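Local coordinates for putative hydantoin racemase (Klebsiella pneumoniae subsp. pneumoniae, PDB 3QVL), which racemises allantoin and probably interconverts the D and L forms of 5-monosubstituted hydantoins, at residues V42-E46 with L146-A150. Residues are numbered along the deposited sequence; the frame is centred on the assembly and turned at random.
With 5HY ([(4R)-2,5-dioxoimidazolidin-4-yl]acetic acid), chain C.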
ATOM      1  N   VAL A  42      26.239  22.285  -8.941  1.00 16.96           N
ATOM      2  CA  VAL A  42      25.544  23.133  -7.983  1.00 16.80           C
ATOM      3  C   VAL A  42      26.215  23.031  -6.600  1.00 16.59           C
ATOM      4  O   VAL A  42      26.575  21.935  -6.176  1.00 16.58           O
ATOM      5  CB  VAL A  42      24.025  22.764  -7.948  1.00 16.83           C
ATOM      6  CG1 VAL A  42      23.783  21.375  -7.338  1.00 16.91           C
ATOM      7  CG2 VAL A  42      23.214  23.821  -7.244  1.00 17.05           C
ATOM      8  N   PRO A  43      26.416  24.177  -5.911  1.00 16.35           N
ATOM      9  CA  PRO A  43      27.081  24.189  -4.598  1.00 16.17           C
ATOM     10  C   PRO A  43      26.338  23.417  -3.503  1.00 15.97           C
ATOM     11  O   PRO A  43      26.973  22.874  -2.599  1.00 15.90           O
ATOM     12  CB  PRO A  43      27.143  25.680  -4.248  1.00 16.23           C
ATOM     13  CG  PRO A  43      27.104  26.372  -5.562  1.00 16.31           C
ATOM     14  CD  PRO A  43      26.175  25.548  -6.399  1.00 16.39           C
ATOM     15  N   SER A  44      25.010  23.385  -3.584  1.00 15.75           N
ATOM     16  CA  SER A  44      24.188  22.589  -2.671  1.00 15.59           C
ATOM     17  C   SER A  44      22.908  22.142  -3.364  1.00 15.45           C
ATOM     18  O   SER A  44      22.421  22.808  -4.279  1.00 15.40           O
ATOM     19  CB  SER A  44      23.865  23.367  -1.390  1.00 15.61           C
ATOM     20  OG  SER A  44      23.034  24.481  -1.655  1.00 15.83           O
ATOM     21  N   ILE A  45      22.368  21.012  -2.920  1.00 15.26           N
ATOM     22  CA  ILE A  45      21.184  20.427  -3.540  1.00 15.12           C
ATOM     23  C   ILE A  45      19.951  20.685  -2.675  1.00 15.10           C
ATOM     24  O   ILE A  45      19.815  20.130  -1.581  1.00 14.99           O
ATOM     25  CB  ILE A  45      21.379  18.920  -3.819  1.00 15.10           C
ATOM     26  CG1 ILE A  45      22.635  18.701  -4.669  1.00 15.07           C
ATOM     27  CG2 ILE A  45      20.159  18.348  -4.528  1.00 15.07           C
ATOM     28  CD1 ILE A  45      23.320  17.374  -4.434  1.00 14.99           C
ATOM     29  N   GLU A  46      19.067  21.540  -3.181  1.00 15.06           N
ATOM     30  CA  GLU A  46      17.915  22.026  -2.423  1.00 15.11           C
ATOM     31  C   GLU A  46      16.638  22.001  -3.259  1.00 15.01           C
ATOM     32  O   GLU A  46      15.896  22.985  -3.311  1.00 15.16           O
ATOM     33  CB  GLU A  46      18.180  23.446  -1.914  1.00 15.14           C
ATOM     34  CG  GLU A  46      19.362  23.565  -0.961  1.00 15.50           C
ATOM     35  CD  GLU A  46      19.679  24.999  -0.583  1.00 15.88           C
ATOM     36  OE1 GLU A  46      19.715  25.866  -1.484  1.00 16.47           O
ATOM     37  OE2 GLU A  46      19.905  25.258   0.617  1.00 16.10           O
ATOM     38  N   LEU A 146      16.928  25.612   7.633  1.00 17.80           N
ATOM     39  CA  LEU A 146      18.087  26.410   7.246  1.00 17.77           C
ATOM     40  C   LEU A 146      18.579  25.962   5.871  1.00 17.70           C
ATOM     41  O   LEU A 146      18.308  24.830   5.464  1.00 17.70           O
ATOM     42  CB  LEU A 146      19.213  26.280   8.279  1.00 17.80           C
ATOM     43  CG  LEU A 146      19.071  26.972   9.640  1.00 17.96           C
ATOM     44  CD1 LEU A 146      20.266  26.634  10.515  1.00 18.18           C
ATOM     45  CD2 LEU A 146      18.929  28.486   9.499  1.00 18.14           C
ATOM     46  N   PRO A 147      19.292  26.847   5.144  1.00 17.65           N
ATOM     47  CA  PRO A 147      19.933  26.417   3.902  1.00 17.56           C
ATOM     48  C   PRO A 147      20.915  25.280   4.167  1.00 17.49           C
ATOM     49  O   PRO A 147      21.499  25.209   5.249  1.00 17.43           O
ATOM     50  CB  PRO A 147      20.688  27.667   3.444  1.00 17.59           C
ATOM     51  CG  PRO A 147      19.939  28.799   4.046  1.00 17.65           C
ATOM     52  CD  PRO A 147      19.460  28.296   5.374  1.00 17.65           C
ATOM     53  N   VAL A 148      21.079  24.398   3.186  1.00 17.44           N
ATOM     54  CA  VAL A 148      21.970  23.241   3.302  1.00 17.44           C
ATOM     55  C   VAL A 148      23.384  23.633   3.750  1.00 17.50           C
ATOM     56  O   VAL A 148      23.969  22.987   4.625  1.00 17.39           O
ATOM     57  CB  VAL A 148      22.005  22.433   1.974  1.00 17.42           C
ATOM     58  CG1 VAL A 148      23.185  21.473   1.933  1.00 17.39           C
ATOM     59  CG2 VAL A 148      20.697  21.676   1.786  1.00 17.41           C
ATOM     60  N   LEU A 149      23.910  24.710   3.172  1.00 17.59           N
ATOM     61  CA  LEU A 149      25.280  25.150   3.443  1.00 17.73           C
ATOM     62  C   LEU A 149      25.479  25.819   4.809  1.00 17.89           C
ATOM     63  O   LEU A 149      26.612  26.134   5.183  1.00 17.90           O
ATOM     64  CB  LEU A 149      25.793  26.051   2.312  1.00 17.67           C
ATOM     65  CG  LEU A 149      25.972  25.377   0.946  1.00 17.57           C
ATOM     66  CD1 LEU A 149      26.284  26.402  -0.128  1.00 17.54           C
ATOM     67  CD2 LEU A 149      27.050  24.297   0.988  1.00 17.46           C
ATOM     68  N   ALA A 150      24.390  26.018   5.551  1.00 18.08           N
ATOM     69  CA  ALA A 150      24.464  26.535   6.922  1.00 18.34           C
ATOM     70  C   ALA A 150      25.247  25.590   7.835  1.00 18.51           C
ATOM     71  O   ALA A 150      25.814  26.018   8.841  1.00 18.51           O
ATOM     72  CB  ALA A 150      23.071  26.787   7.484  1.00 18.33           C
TER
HETATM   73  C   5HY C   1      22.631  16.625   0.928  1.00 19.01           C
HETATM   74  N   5HY C   1      21.601  18.295  -0.274  1.00 19.03           N
HETATM   75  O   5HY C   1      22.866  15.636   1.621  1.00 18.88           O
HETATM   76  CA  5HY C   1      21.249  17.090   0.489  1.00 19.06           C
HETATM   77  CB  5HY C   1      20.315  17.402   1.678  1.00 19.13           C
HETATM   78  CG  5HY C   1      20.900  18.289   2.790  1.00 19.38           C
HETATM   79  OAB 5HY C   1      23.536  19.302  -0.865  1.00 18.91           O
HETATM   80  NAF 5HY C   1      23.552  17.441   0.420  1.00 18.97           N
HETATM   81  CAI 5HY C   1      22.935  18.399  -0.283  1.00 19.04           C
HETATM   82  OD1 5HY C   1      20.088  18.718   3.635  1.00 19.89           O
HETATM   83  OD2 5HY C   1      22.130  18.512   2.795  1.00 19.85           O
HETATM   84  O   HOH W   1      22.538  25.877   0.744  1.00 15.77           O
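At Pro-43 the loop after strand 31-36 meets the loop after strand 138-143: the proline CB makes an apolar contact with Leu-149 CD1 (4.3 Å), and its carbonyl O is in van der Waals contact with Leu-149 CD2 (3.9 Å). Ser-44 turns its CB toward the partner, 3.9 Å from Val-148 CG1 and 3.7 Å from Leu-149 CG; a serine is small enough to let the loops approach, yet its OG still hydrogen-bonds a bridging water (2.8 Å). The CA-to-CB bond of Ile-45 points away from the partner, and the side chain packs on Ala-54 of helix 48-68, leaving its backbone to read the hydantoin ring: Ile-45 N donates to OAB of 5HY, and N of 5HY donates to Ile-45 O, both at 2.9 Å. Each loop follows a strand of a different four-stranded parallel sheet, so the ligand lies in the cleft between the two α/β halves of an Asp/Glu racemase fold, with Val-148 CG1 3.3 Å from ligand OD2. Glu-46 is long enough to span the gap: its OE2 accepts from Val-148 N (3.0 Å), at the start of a 3-10 turn, and from the same water (2.7 Å), which accepts from Leu-149 N (3.0 Å). Glu-46 OE1 salt-bridges Lys-233 of the second subunit, balancing the buried charge.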